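Local coordinates for flavohemoglobin (PDB 6O0A), which probably detoxifies nitric oxide, passing electrons from NAD(P)H through FAD to a globin-bound heme that converts NO to nitrate, at residues A[19-24]-A[141-146]; A[46-50]-A[118-123]; A[58-64]-A[216-222]. All coordinates share one frame; numbering follows the deposited sequence.

Interaction 1. Residues A[19-24]-A[141-146]; sequences GLSTKS and EAWTEV
Three hydrogen bonds from Ser21 and Ser24 converge on the carboxylate of Glu145. The backbone N of Ser21 gives its hydrogen to Glu145 OE2 at 2.6 Å, meeting that oxygen on its syn side but 25° out of the carboxylate plane. Glu145 OE1 takes two hydroxyls: Ser21 OG donates to its syn lone pair at 2.7 Å, while Ser24 OG comes from above the plane, also 2.7 Å from Glu145 OE1. Ser21 OG can reach back as well, since chi1 of 73° holds it between its own N and carbonyl carbon; there it accepts from Ser24 N, forming an ST motif just ahead of helix 25-53.

A salt bridge closes the exposed end. Lys23, extended until its last torsion, crosses Glu141 at about a right angle and puts NZ 2.9 Å from Glu141 OE2. One water donates to both Glu141 OE2 and Ser24 OG, joining the two polar groups.

Apolar packing is slight: Leu20 CD1 lies 4.0 Å from Val146 CG2, and Ala142 CB packs against Ser24 CB at 3.9 Å. Leu20 also reaches Ile87 and Leu88 of helix 75-89.

With both oxygens of Glu145 engaged, the carboxylate is fixed in rotation, and three donors around it should favour its charged form. The N-terminal loop of the globin domain is thereby clasped to helix 137-163.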
loop_
_atom_site.group_PDB
_atom_site.type_symbol
_atom_site.label_atom_id
_atom_site.label_comp_id
_atom_site.label_asym_id
_atom_site.label_seq_id
_atom_site.Cartn_x
_atom_site.Cartn_y
_atom_site.Cartn_z
ATOM N N GLY A 19 -18.041 -19.414 10.144
ATOM C CA GLY A 19 -17.915 -18.902 8.791
ATOM C C GLY A 19 -19.239 -18.431 8.225
ATOM O O GLY A 19 -20.124 -17.967 8.954
ATOM N N LEU A 20 -19.386 -18.545 6.903
ATOM C CA LEU A 20 -20.633 -18.141 6.259
ATOM C C LEU A 20 -21.683 -19.224 6.453
ATOM O O LEU A 20 -21.453 -20.393 6.118
ATOM C CB LEU A 20 -20.440 -17.868 4.770
ATOM C CG LEU A 20 -21.703 -17.310 4.098
ATOM C CD1 LEU A 20 -22.081 -15.960 4.696
ATOM C CD2 LEU A 20 -21.556 -17.221 2.579
ATOM N N SER A 21 -22.833 -18.827 6.991
ATOM C CA SER A 21 -23.887 -19.769 7.340
ATOM C C SER A 21 -24.463 -20.466 6.108
ATOM O O SER A 21 -24.528 -19.905 5.013
ATOM C CB SER A 21 -25.013 -19.053 8.079
ATOM O OG SER A 21 -25.773 -18.252 7.174
ATOM N N THR A 22 -24.902 -21.708 6.316
ATOM C CA THR A 22 -25.604 -22.449 5.275
ATOM C C THR A 22 -26.805 -21.669 4.757
ATOM O O THR A 22 -27.111 -21.698 3.559
ATOM C CB THR A 22 -26.033 -23.805 5.831
ATOM O OG1 THR A 22 -24.864 -24.526 6.250
ATOM C CG2 THR A 22 -26.798 -24.609 4.789
ATOM N N LYS A 23 -27.494 -20.957 5.646
ATOM C CA LYS A 23 -28.651 -20.172 5.220
ATOM C C LYS A 23 -28.254 -19.097 4.216
ATOM O O LYS A 23 -28.974 -18.848 3.238
ATOM C CB LYS A 23 -29.318 -19.545 6.442
ATOM C CG LYS A 23 -30.602 -18.772 6.171
ATOM C CD LYS A 23 -31.110 -18.194 7.486
ATOM C CE LYS A 23 -32.599 -17.851 7.445
ATOM N NZ LYS A 23 -32.860 -16.495 6.899
ATOM N N SER A 24 -27.105 -18.454 4.429
ATOM C CA SER A 24 -26.743 -17.305 3.611
ATOM C C SER A 24 -26.104 -17.702 2.291
ATOM O O SER A 24 -26.221 -16.956 1.315
ATOM C CB SER A 24 -25.791 -16.385 4.373
ATOM O OG SER A 24 -26.504 -15.601 5.312
ATOM N N GLU A 141 -29.994 -9.674 4.999
ATOM C CA GLU A 141 -29.471 -10.541 6.056
ATOM C C GLU A 141 -28.194 -11.252 5.613
ATOM O O GLU A 141 -27.202 -11.295 6.351
ATOM C CB GLU A 141 -30.531 -11.563 6.469
ATOM C CG GLU A 141 -30.116 -12.425 7.643
ATOM C CD GLU A 141 -31.151 -13.478 7.955
ATOM O OE1 GLU A 141 -32.291 -13.105 8.302
ATOM O OE2 GLU A 141 -30.842 -14.677 7.824
ATOM N N ALA A 142 -28.199 -11.820 4.406
ATOM C CA ALA A 142 -27.038 -12.577 3.950
ATOM C C ALA A 142 -25.824 -11.675 3.750
ATOM O O ALA A 142 -24.709 -12.028 4.154
ATOM C CB ALA A 142 -27.378 -13.321 2.659
ATOM N N TRP A 143 -26.014 -10.502 3.143
ATOM C CA TRP A 143 -24.876 -9.613 2.924
ATOM C C TRP A 143 -24.400 -8.971 4.224
ATOM O O TRP A 143 -23.204 -8.691 4.379
ATOM C CB TRP A 143 -25.234 -8.569 1.858
ATOM C CG TRP A 143 -25.148 -9.191 0.494
ATOM C CD1 TRP A 143 -26.176 -9.715 -0.246
ATOM C CD2 TRP A 143 -23.945 -9.451 -0.251
ATOM N NE1 TRP A 143 -25.686 -10.249 -1.426
ATOM C CE2 TRP A 143 -24.323 -10.098 -1.450
ATOM C CE3 TRP A 143 -22.592 -9.186 -0.026
ATOM C CZ2 TRP A 143 -23.392 -10.482 -2.418
ATOM C CZ3 TRP A 143 -21.670 -9.561 -0.990
ATOM C CH2 TRP A 143 -22.077 -10.200 -2.172
ATOM N N THR A 144 -25.305 -8.763 5.180
ATOM C CA THR A 144 -24.881 -8.332 6.507
ATOM C C THR A 144 -23.955 -9.359 7.155
ATOM O O THR A 144 -22.947 -8.995 7.773
ATOM C CB THR A 144 -26.117 -8.065 7.367
ATOM O OG1 THR A 144 -26.839 -6.966 6.792
ATOM C CG2 THR A 144 -25.736 -7.741 8.807
ATOM N N GLU A 145 -24.277 -10.652 7.021
ATOM C CA GLU A 145 -23.395 -11.681 7.555
ATOM C C GLU A 145 -22.014 -11.603 6.911
ATOM O O GLU A 145 -20.994 -11.673 7.607
ATOM C CB GLU A 145 -24.000 -13.066 7.341
ATOM C CG GLU A 145 -23.176 -14.149 8.037
ATOM C CD GLU A 145 -23.728 -15.552 7.851
ATOM O OE1 GLU A 145 -24.909 -15.697 7.468
ATOM O OE2 GLU A 145 -22.963 -16.511 8.090
ATOM N N VAL A 146 -21.974 -11.452 5.583
ATOM C CA VAL A 146 -20.712 -11.301 4.860
ATOM C C VAL A 146 -19.941 -10.099 5.390
ATOM O O VAL A 146 -18.748 -10.194 5.697
ATOM C CB VAL A 146 -20.973 -11.178 3.345
ATOM C CG1 VAL A 146 -19.682 -10.862 2.578
ATOM C CG2 VAL A 146 -21.610 -12.444 2.808
HETATM O O HOH W 1 -29.257 -15.440 5.738
#

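Interaction 2. Residues A[46-50]-A[118-123]. With HEM (protoporphyrin IX containing Fe), chain C.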
loop_
_atom_site.group_PDB
_atom_site.type_symbol
_atom_site.label_atom_id
_atom_site.label_comp_id
_atom_site.label_asym_id
_atom_site.label_seq_id
_atom_site.Cartn_x
_atom_site.Cartn_y
_atom_site.Cartn_z
ATOM N N PHE A 46 -22.958 5.735 -0.752
ATOM C CA PHE A 46 -22.482 5.362 0.572
ATOM C C PHE A 46 -21.560 6.435 1.152
ATOM O O PHE A 46 -21.790 6.942 2.260
ATOM C CB PHE A 46 -21.805 3.990 0.446
ATOM C CG PHE A 46 -20.669 3.748 1.403
ATOM C CD1 PHE A 46 -20.825 3.884 2.769
ATOM C CD2 PHE A 46 -19.444 3.318 0.908
ATOM C CE1 PHE A 46 -19.772 3.637 3.628
ATOM C CE2 PHE A 46 -18.390 3.057 1.767
ATOM C CZ PHE A 46 -18.562 3.219 3.125
ATOM N N TYR A 47 -20.526 6.827 0.400
ATOM C CA TYR A 47 -19.585 7.816 0.918
ATOM C C TYR A 47 -20.232 9.184 1.066
ATOM O O TYR A 47 -19.968 9.895 2.044
ATOM C CB TYR A 47 -18.355 7.908 0.014
ATOM C CG TYR A 47 -17.373 6.793 0.264
ATOM C CD1 TYR A 47 -16.673 6.712 1.468
ATOM C CD2 TYR A 47 -17.148 5.811 -0.695
ATOM C CE1 TYR A 47 -15.776 5.678 1.703
ATOM C CE2 TYR A 47 -16.256 4.779 -0.464
ATOM C CZ TYR A 47 -15.572 4.723 0.737
ATOM O OH TYR A 47 -14.674 3.697 0.960
ATOM N N GLY A 48 -21.071 9.575 0.106
ATOM C CA GLY A 48 -21.765 10.848 0.233
ATOM C C GLY A 48 -22.577 10.938 1.513
ATOM O O GLY A 48 -22.497 11.931 2.249
ATOM N N ASP A 49 -23.354 9.891 1.799
ATOM C CA ASP A 49 -24.152 9.841 3.023
ATOM C C ASP A 49 -23.261 9.834 4.258
ATOM O O ASP A 49 -23.495 10.586 5.213
ATOM C CB ASP A 49 -25.044 8.591 3.023
ATOM C CG ASP A 49 -26.153 8.648 1.986
ATOM O OD1 ASP A 49 -26.404 9.733 1.417
ATOM O OD2 ASP A 49 -26.777 7.594 1.743
ATOM N N MET A 50 -22.247 8.964 4.271
ATOM C CA MET A 50 -21.405 8.845 5.458
ATOM C C MET A 50 -20.656 10.139 5.746
ATOM O O MET A 50 -20.579 10.582 6.896
ATOM C CB MET A 50 -20.410 7.696 5.303
ATOM C CG MET A 50 -19.513 7.578 6.527
ATOM S SD MET A 50 -18.575 6.040 6.524
ATOM C CE MET A 50 -17.607 6.229 5.015
ATOM N N THR A 118 -20.219 2.373 11.709
ATOM C CA THR A 118 -20.511 3.529 10.864
ATOM C C THR A 118 -20.584 3.135 9.397
ATOM O O THR A 118 -21.539 3.478 8.691
ATOM C CB THR A 118 -19.434 4.594 11.068
ATOM O OG1 THR A 118 -19.280 4.849 12.473
ATOM C CG2 THR A 118 -19.819 5.879 10.338
ATOM N N VAL A 119 -19.570 2.415 8.917
ATOM C CA VAL A 119 -19.562 1.999 7.524
ATOM C C VAL A 119 -20.726 1.064 7.238
ATOM O O VAL A 119 -21.377 1.180 6.193
ATOM C CB VAL A 119 -18.198 1.385 7.161
ATOM C CG1 VAL A 119 -18.297 0.505 5.924
ATOM C CG2 VAL A 119 -17.231 2.523 6.910
ATOM N N TYR A 120 -21.044 0.162 8.172
ATOM C CA TYR A 120 -22.195 -0.710 7.955
ATOM C C TYR A 120 -23.461 0.114 7.727
ATOM O O TYR A 120 -24.214 -0.130 6.780
ATOM C CB TYR A 120 -22.403 -1.671 9.129
ATOM C CG TYR A 120 -23.655 -2.497 8.881
ATOM C CD1 TYR A 120 -23.621 -3.600 8.041
ATOM C CD2 TYR A 120 -24.883 -2.119 9.416
ATOM C CE1 TYR A 120 -24.768 -4.341 7.772
ATOM C CE2 TYR A 120 -26.037 -2.845 9.148
ATOM C CZ TYR A 120 -25.975 -3.952 8.323
ATOM O OH TYR A 120 -27.128 -4.669 8.064
ATOM N N LYS A 121 -23.696 1.098 8.590
ATOM C CA LYS A 121 -24.919 1.891 8.515
ATOM C C LYS A 121 -25.059 2.571 7.158
ATOM O O LYS A 121 -26.088 2.438 6.484
ATOM C CB LYS A 121 -24.918 2.930 9.635
ATOM C CG LYS A 121 -26.089 3.867 9.548
ATOM C CD LYS A 121 -26.089 4.875 10.670
ATOM C CE LYS A 121 -27.342 5.744 10.569
ATOM N NZ LYS A 121 -27.478 6.660 11.734
ATOM N N TYR A 122 -24.033 3.307 6.734
ATOM C CA TYR A 122 -24.166 4.075 5.498
ATOM C C TYR A 122 -24.022 3.204 4.264
ATOM O O TYR A 122 -24.684 3.469 3.255
ATOM C CB TYR A 122 -23.167 5.238 5.498
ATOM C CG TYR A 122 -23.554 6.175 6.613
ATOM C CD1 TYR A 122 -24.717 6.924 6.518
ATOM C CD2 TYR A 122 -22.842 6.208 7.801
ATOM C CE1 TYR A 122 -25.125 7.735 7.553
ATOM C CE2 TYR A 122 -23.245 7.014 8.841
ATOM C CZ TYR A 122 -24.385 7.775 8.706
ATOM O OH TYR A 122 -24.812 8.574 9.741
ATOM N N LEU A 123 -23.205 2.152 4.320
ATOM C CA LEU A 123 -23.110 1.263 3.171
ATOM C C LEU A 123 -24.441 0.568 2.922
ATOM O O LEU A 123 -24.936 0.530 1.790
ATOM C CB LEU A 123 -21.991 0.234 3.370
ATOM C CG LEU A 123 -21.853 -0.768 2.232
ATOM C CD1 LEU A 123 -21.583 -0.022 0.928
ATOM C CD2 LEU A 123 -20.703 -1.721 2.529
HETATM C CHA HEM C . -8.913 1.623 2.456
HETATM C CHB HEM C . -11.816 -2.284 2.774
HETATM C CHC HEM C . -13.836 -0.447 6.785
HETATM C CHD HEM C . -11.423 3.701 6.076
HETATM C C1A HEM C . -9.505 0.398 2.207
HETATM C C2A HEM C . -9.173 -0.507 1.128
HETATM C C3A HEM C . -9.966 -1.582 1.220
HETATM C C4A HEM C . -10.851 -1.394 2.352
HETATM C CMA HEM C . -9.979 -2.810 0.287
HETATM C CAA HEM C . -8.064 -0.269 0.082
HETATM C CBA HEM C . -6.801 -0.865 0.700
HETATM C CGA HEM C . -5.619 -0.614 -0.204
HETATM O O1A HEM C . -5.411 0.554 -0.619
HETATM O O2A HEM C . -4.879 -1.580 -0.510
HETATM C C1B HEM C . -12.613 -2.139 3.892
HETATM C C2B HEM C . -13.604 -3.087 4.365
HETATM C C3B HEM C . -14.180 -2.571 5.469
HETATM C C4B HEM C . -13.549 -1.292 5.736
HETATM C CMB HEM C . -13.906 -4.418 3.648
HETATM C CAB HEM C . -15.285 -3.172 6.374
HETATM C CBB HEM C . -15.659 -4.462 6.372
HETATM C C1C HEM C . -13.383 0.850 6.910
HETATM C C2C HEM C . -13.827 1.794 7.903
HETATM C C3C HEM C . -13.162 2.949 7.719
HETATM C C4C HEM C . -12.286 2.761 6.583
HETATM C CMC HEM C . -14.873 1.442 8.985
HETATM C CAC HEM C . -13.272 4.301 8.475
HETATM C CBC HEM C . -14.405 4.702 9.080
HETATM C C1D HEM C . -10.538 3.480 5.040
HETATM C C2D HEM C . -9.618 4.476 4.523
HETATM C C3D HEM C . -8.933 3.924 3.524
HETATM C C4D HEM C . -9.378 2.549 3.368
HETATM C CMD HEM C . -9.502 5.923 5.058
HETATM C CAD HEM C . -7.848 4.631 2.684
HETATM C CBD HEM C . -8.422 4.881 1.292
HETATM C CGD HEM C . -9.318 6.098 1.270
HETATM O O1D HEM C . -8.910 7.174 1.785
HETATM O O2D HEM C . -10.446 6.001 0.711
HETATM N NA HEM C . -10.536 -0.178 2.935
HETATM N NB HEM C . -12.609 -1.061 4.749
HETATM N NC HEM C . -12.432 1.465 6.117
HETATM N ND HEM C . -10.359 2.314 4.323
HETATM FE FE HEM C . -11.297 0.515 4.695
HETATM O O HOH W 2 -26.520 5.605 3.510
#
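The Phe46 ring lies against the backbone and side chain of Leu123, whose CB sits over one face, 4.2 Å from the ring centroid and 22° off the normal, a CH-pi contact. At the ring's edge, in its plane, is Tyr122 CB. The far end of the ring meets Val119, with Phe46 CZ 3.9 Å from Val119 CG1. A chi1 of 149°, well away from a staggered value, swings the Phe46 ring into this position.

Tyr122 supplies the second flat group. One face takes Met50 CA, 3.9 Å from the ring centroid, in another CH-pi contact; the opposite face is covered by CG of Lys121 from its own helix, and Thr118 CG2 lies at the edge, in plane. Met50 runs on past this ring: its CB touches Tyr122 CB at 3.7 Å, and its extended chi1 and chi2 carry the sulfur to the preceding turn of helix 115-131, where Met50 SD is 3.8 Å from Val119 CG2.

Val119 also lines the heme pocket. Its CG2 comes unusually close to the heme methyl CMC, at 3.3 Å.

The two helices meet at 118° between their directions, with short-segment axes 8.8 Å apart. No direct hydrogen bond crosses between them. On the outer side one water donates to Asp49 OD2 and to Tyr122 O, and Asp49 OD2 also forms a salt bridge with Lys129.

Chemically this is a hydrocarbon and sulfur interface with its polar link kept to one flank. Such packing depends on shape, and it lets Phe46 and Met50 back the valine that borders the heme within the globin domain.

Interaction 3. Residues A[58-64]-A[216-222]. With HEM (protoporphyrin IX containing Fe), chain C.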
loop_
_atom_site.group_PDB
_atom_site.type_symbol
_atom_site.label_atom_id
_atom_site.label_comp_id
_atom_site.label_asym_id
_atom_site.label_seq_id
_atom_site.Cartn_x
_atom_site.Cartn_y
_atom_site.Cartn_z
ATOM N N LEU A 58 -13.566 13.014 6.878
ATOM C CA LEU A 58 -12.776 13.577 5.785
ATOM C C LEU A 58 -11.588 14.376 6.297
ATOM O O LEU A 58 -10.617 14.584 5.559
ATOM C CB LEU A 58 -13.663 14.458 4.898
ATOM C CG LEU A 58 -13.128 14.899 3.535
ATOM C CD1 LEU A 58 -12.917 13.702 2.608
ATOM C CD2 LEU A 58 -14.090 15.908 2.897
ATOM N N ASP A 59 -11.644 14.812 7.552
ATOM C CA ASP A 59 -10.598 15.621 8.160
ATOM C C ASP A 59 -9.650 14.714 8.946
ATOM O O ASP A 59 -9.569 14.738 10.171
ATOM C CB ASP A 59 -11.238 16.708 9.028
ATOM C CG ASP A 59 -10.227 17.595 9.720
ATOM O OD1 ASP A 59 -9.231 18.002 9.089
ATOM O OD2 ASP A 59 -10.464 17.917 10.908
ATOM N N GLY A 60 -8.946 13.868 8.200
ATOM C CA GLY A 60 -7.899 13.048 8.782
ATOM C C GLY A 60 -7.922 11.571 8.437
ATOM O O GLY A 60 -6.954 10.865 8.731
ATOM N N MET A 61 -8.999 11.076 7.821
ATOM C CA MET A 61 -9.116 9.647 7.532
ATOM C C MET A 61 -9.248 9.408 6.032
ATOM O O MET A 61 -8.286 8.956 5.407
ATOM C CB MET A 61 -10.284 9.058 8.327
ATOM C CG MET A 61 -10.617 7.605 8.017
ATOM S SD MET A 61 -9.458 6.460 8.770
ATOM C CE MET A 61 -9.996 6.534 10.480
ATOM N N PHE A 62 -10.386 9.722 5.423
ATOM C CA PHE A 62 -10.586 9.448 4.000
ATOM C C PHE A 62 -9.944 10.500 3.102
ATOM O O PHE A 62 -9.950 11.699 3.401
ATOM C CB PHE A 62 -12.082 9.366 3.677
ATOM C CG PHE A 62 -12.733 8.128 4.191
ATOM C CD1 PHE A 62 -12.595 6.925 3.513
ATOM C CD2 PHE A 62 -13.471 8.154 5.376
ATOM C CE1 PHE A 62 -13.192 5.762 4.007
ATOM C CE2 PHE A 62 -14.065 7.004 5.869
ATOM C CZ PHE A 62 -13.927 5.808 5.185
ATOM N N SER A 63 -9.426 10.047 1.971
ATOM C CA SER A 63 -8.802 10.933 1.006
ATOM C C SER A 63 -9.858 11.570 0.122
ATOM O O SER A 63 -10.651 10.869 -0.516
ATOM C CB SER A 63 -7.809 10.172 0.134
ATOM O OG SER A 63 -7.451 10.978 -0.980
ATOM N N ARG A 64 -9.844 12.900 0.060
ATOM C CA ARG A 64 -10.767 13.587 -0.836
ATOM C C ARG A 64 -10.483 13.226 -2.289
ATOM O O ARG A 64 -11.409 13.030 -3.081
ATOM C CB ARG A 64 -10.673 15.096 -0.621
ATOM C CG ARG A 64 -11.435 15.902 -1.659
ATOM C CD ARG A 64 -11.684 17.323 -1.180
ATOM N NE ARG A 64 -10.469 18.125 -1.071
ATOM C CZ ARG A 64 -10.450 19.374 -0.609
ATOM N NH1 ARG A 64 -9.319 20.060 -0.547
ATOM N NH2 ARG A 64 -11.595 19.946 -0.221
ATOM N N ASP A 216 -7.442 24.356 1.782
ATOM C CA ASP A 216 -8.668 24.799 2.431
ATOM C C ASP A 216 -8.866 24.181 3.816
ATOM O O ASP A 216 -9.935 24.346 4.409
ATOM C CB ASP A 216 -9.881 24.537 1.529
ATOM C CG ASP A 216 -9.991 23.090 1.063
ATOM O OD1 ASP A 216 -8.988 22.360 1.071
ATOM O OD2 ASP A 216 -11.099 22.704 0.642
ATOM N N GLY A 217 -7.857 23.503 4.357
ATOM C CA GLY A 217 -7.831 23.207 5.779
ATOM C C GLY A 217 -8.211 21.806 6.215
ATOM O O GLY A 217 -8.378 21.589 7.424
ATOM N N LEU A 218 -8.362 20.855 5.287
ATOM C CA LEU A 218 -8.682 19.465 5.631
ATOM C C LEU A 218 -7.410 18.657 5.852
ATOM O O LEU A 218 -6.523 18.645 4.991
ATOM C CB LEU A 218 -9.505 18.795 4.526
ATOM C CG LEU A 218 -10.973 19.196 4.402
ATOM C CD1 LEU A 218 -11.587 18.506 3.210
ATOM C CD2 LEU A 218 -11.718 18.836 5.681
ATOM N N LEU A 219 -7.332 17.953 6.988
ATOM C CA LEU A 219 -6.190 17.082 7.246
ATOM C C LEU A 219 -6.281 15.850 6.350
ATOM O O LEU A 219 -7.337 15.214 6.258
ATOM C CB LEU A 219 -6.152 16.676 8.722
ATOM C CG LEU A 219 -4.813 16.065 9.156
ATOM C CD1 LEU A 219 -3.727 17.123 9.171
ATOM C CD2 LEU A 219 -4.936 15.400 10.515
ATOM N N GLN A 220 -5.184 15.523 5.670
ATOM C CA GLN A 220 -5.191 14.424 4.707
ATOM C C GLN A 220 -3.930 13.590 4.853
ATOM O O GLN A 220 -2.830 14.154 4.919
ATOM C CB GLN A 220 -5.296 14.941 3.275
ATOM C CG GLN A 220 -6.618 15.589 2.956
ATOM C CD GLN A 220 -7.664 14.555 2.645
ATOM O OE1 GLN A 220 -7.702 14.021 1.539
ATOM N NE2 GLN A 220 -8.511 14.252 3.616
ATOM N N PRO A 221 -4.063 12.267 4.896
ATOM C CA PRO A 221 -2.887 11.388 4.933
ATOM C C PRO A 221 -2.471 10.869 3.561
ATOM O O PRO A 221 -3.327 10.688 2.688
ATOM C CB PRO A 221 -3.370 10.228 5.813
ATOM C CG PRO A 221 -4.812 10.090 5.402
ATOM C CD PRO A 221 -5.310 11.530 5.166
ATOM N N ARG A 222 -1.171 10.639 3.364
ATOM C CA ARG A 222 -0.662 9.833 2.256
ATOM C C ARG A 222 0.418 8.913 2.811
ATOM O O ARG A 222 1.069 9.245 3.803
ATOM C CB ARG A 222 -0.073 10.697 1.134
ATOM C CG ARG A 222 -1.037 11.724 0.506
ATOM C CD ARG A 222 -2.180 11.029 -0.222
ATOM N NE ARG A 222 -2.985 11.943 -1.048
ATOM C CZ ARG A 222 -4.184 12.421 -0.720
ATOM N NH1 ARG A 222 -4.756 12.098 0.436
ATOM N NH2 ARG A 222 -4.825 13.219 -1.562
HETATM C CHA HEM C . -8.913 1.623 2.456
HETATM C CHB HEM C . -11.816 -2.284 2.774
HETATM C CHC HEM C . -13.836 -0.447 6.785
HETATM C CHD HEM C . -11.423 3.701 6.076
HETATM C C1A HEM C . -9.505 0.398 2.207
HETATM C C2A HEM C . -9.173 -0.507 1.128
HETATM C C3A HEM C . -9.966 -1.582 1.220
HETATM C C4A HEM C . -10.851 -1.394 2.352
HETATM C CMA HEM C . -9.979 -2.810 0.287
HETATM C CAA HEM C . -8.064 -0.269 0.082
HETATM C CBA HEM C . -6.801 -0.865 0.700
HETATM C CGA HEM C . -5.619 -0.614 -0.204
HETATM O O1A HEM C . -5.411 0.554 -0.619
HETATM O O2A HEM C . -4.879 -1.580 -0.510
HETATM C C1B HEM C . -12.613 -2.139 3.892
HETATM C C2B HEM C . -13.604 -3.087 4.365
HETATM C C3B HEM C . -14.180 -2.571 5.469
HETATM C C4B HEM C . -13.549 -1.292 5.736
HETATM C CMB HEM C . -13.906 -4.418 3.648
HETATM C CAB HEM C . -15.285 -3.172 6.374
HETATM C CBB HEM C . -15.659 -4.462 6.372
HETATM C C1C HEM C . -13.383 0.850 6.910
HETATM C C2C HEM C . -13.827 1.794 7.903
HETATM C C3C HEM C . -13.162 2.949 7.719
HETATM C C4C HEM C . -12.286 2.761 6.583
HETATM C CMC HEM C . -14.873 1.442 8.985
HETATM C CAC HEM C . -13.272 4.301 8.475
HETATM C CBC HEM C . -14.405 4.702 9.080
HETATM C C1D HEM C . -10.538 3.480 5.040
HETATM C C2D HEM C . -9.618 4.476 4.523
HETATM C C3D HEM C . -8.933 3.924 3.524
HETATM C C4D HEM C . -9.378 2.549 3.368
HETATM C CMD HEM C . -9.502 5.923 5.058
HETATM C CAD HEM C . -7.848 4.631 2.684
HETATM C CBD HEM C . -8.422 4.881 1.292
HETATM C CGD HEM C . -9.318 6.098 1.270
HETATM O O1D HEM C . -8.910 7.174 1.785
HETATM O O2D HEM C . -10.446 6.001 0.711
HETATM N NA HEM C . -10.536 -0.178 2.935
HETATM N NB HEM C . -12.609 -1.061 4.749
HETATM N NC HEM C . -12.432 1.465 6.117
HETATM N ND HEM C . -10.359 2.314 4.323
HETATM FE FE HEM C . -11.297 0.515 4.695
#
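Leu58 comes first, laying CD2 3.6 Å from Leu218 CD1. Asp59 then turns its carboxylate to the strand: Leu219 N gives a nearly straight bond (171°) to Asp59 OD1 at 2.8 Å, an oxygen also salt-bridged to Arg213. Gly60, whose phi of 132° calls for glycine, passes close to Leu219. Met61 rests its O on the Pro221 ring and its side chain against the heme methyl CMD. The Phe62 ring takes that same methyl over one face, while the backbone O of Phe62 accepts from Gln220 NE2 at 2.9 Å. Ser63 N binds the heme propionate at O1D, 2.9 Å away, and Ser63 OG caps the following helix through Ala66 N. Arg64 N donates to Gln220 OE1 at 2.8 Å; the Gln220 chain, bent at chi2, brings its amide between the two segments, where NE2 also gives to Leu219 O. The Arg64 guanidinium grips Asp216 end-on, NH1 to OD1 and NH2 to OD2, the planes 22° apart; NH1 also pairs with Glu245, and Asp216 OD1 hydrogen-bonds Thr214 OG1.

The loop joins globin helices 25-53 and 64-69 to edge strand 219-225 of the antiparallel FAD-domain sheet, beside strand 207-213 and helix 246-251, where Arg222 binds an FAD phosphate.

In the fold
From the N terminus, the loop before helix 25-53 enters interaction 1, which closes a span of 116 residues by reaching helix 137-163. Within that span lies interaction 2, where helix 25-53 meets helix 115-131; the two contacts touch through Tyr120 OH and Thr144 OG1, a probable hydrogen bond. Interaction 3 starts after helix 25-53 and closes only at strand 219-225, so it crosses both others along the chain. It packs against interaction 2 where Phe62 meets Tyr47 and Met50, and both touch the heme, whereas interaction 1 stays about 17 Å from interaction 3 at nearest atoms. The first ties the N-terminal loop to helix 137-163, the second two globin helices, the third globin to FAD domain.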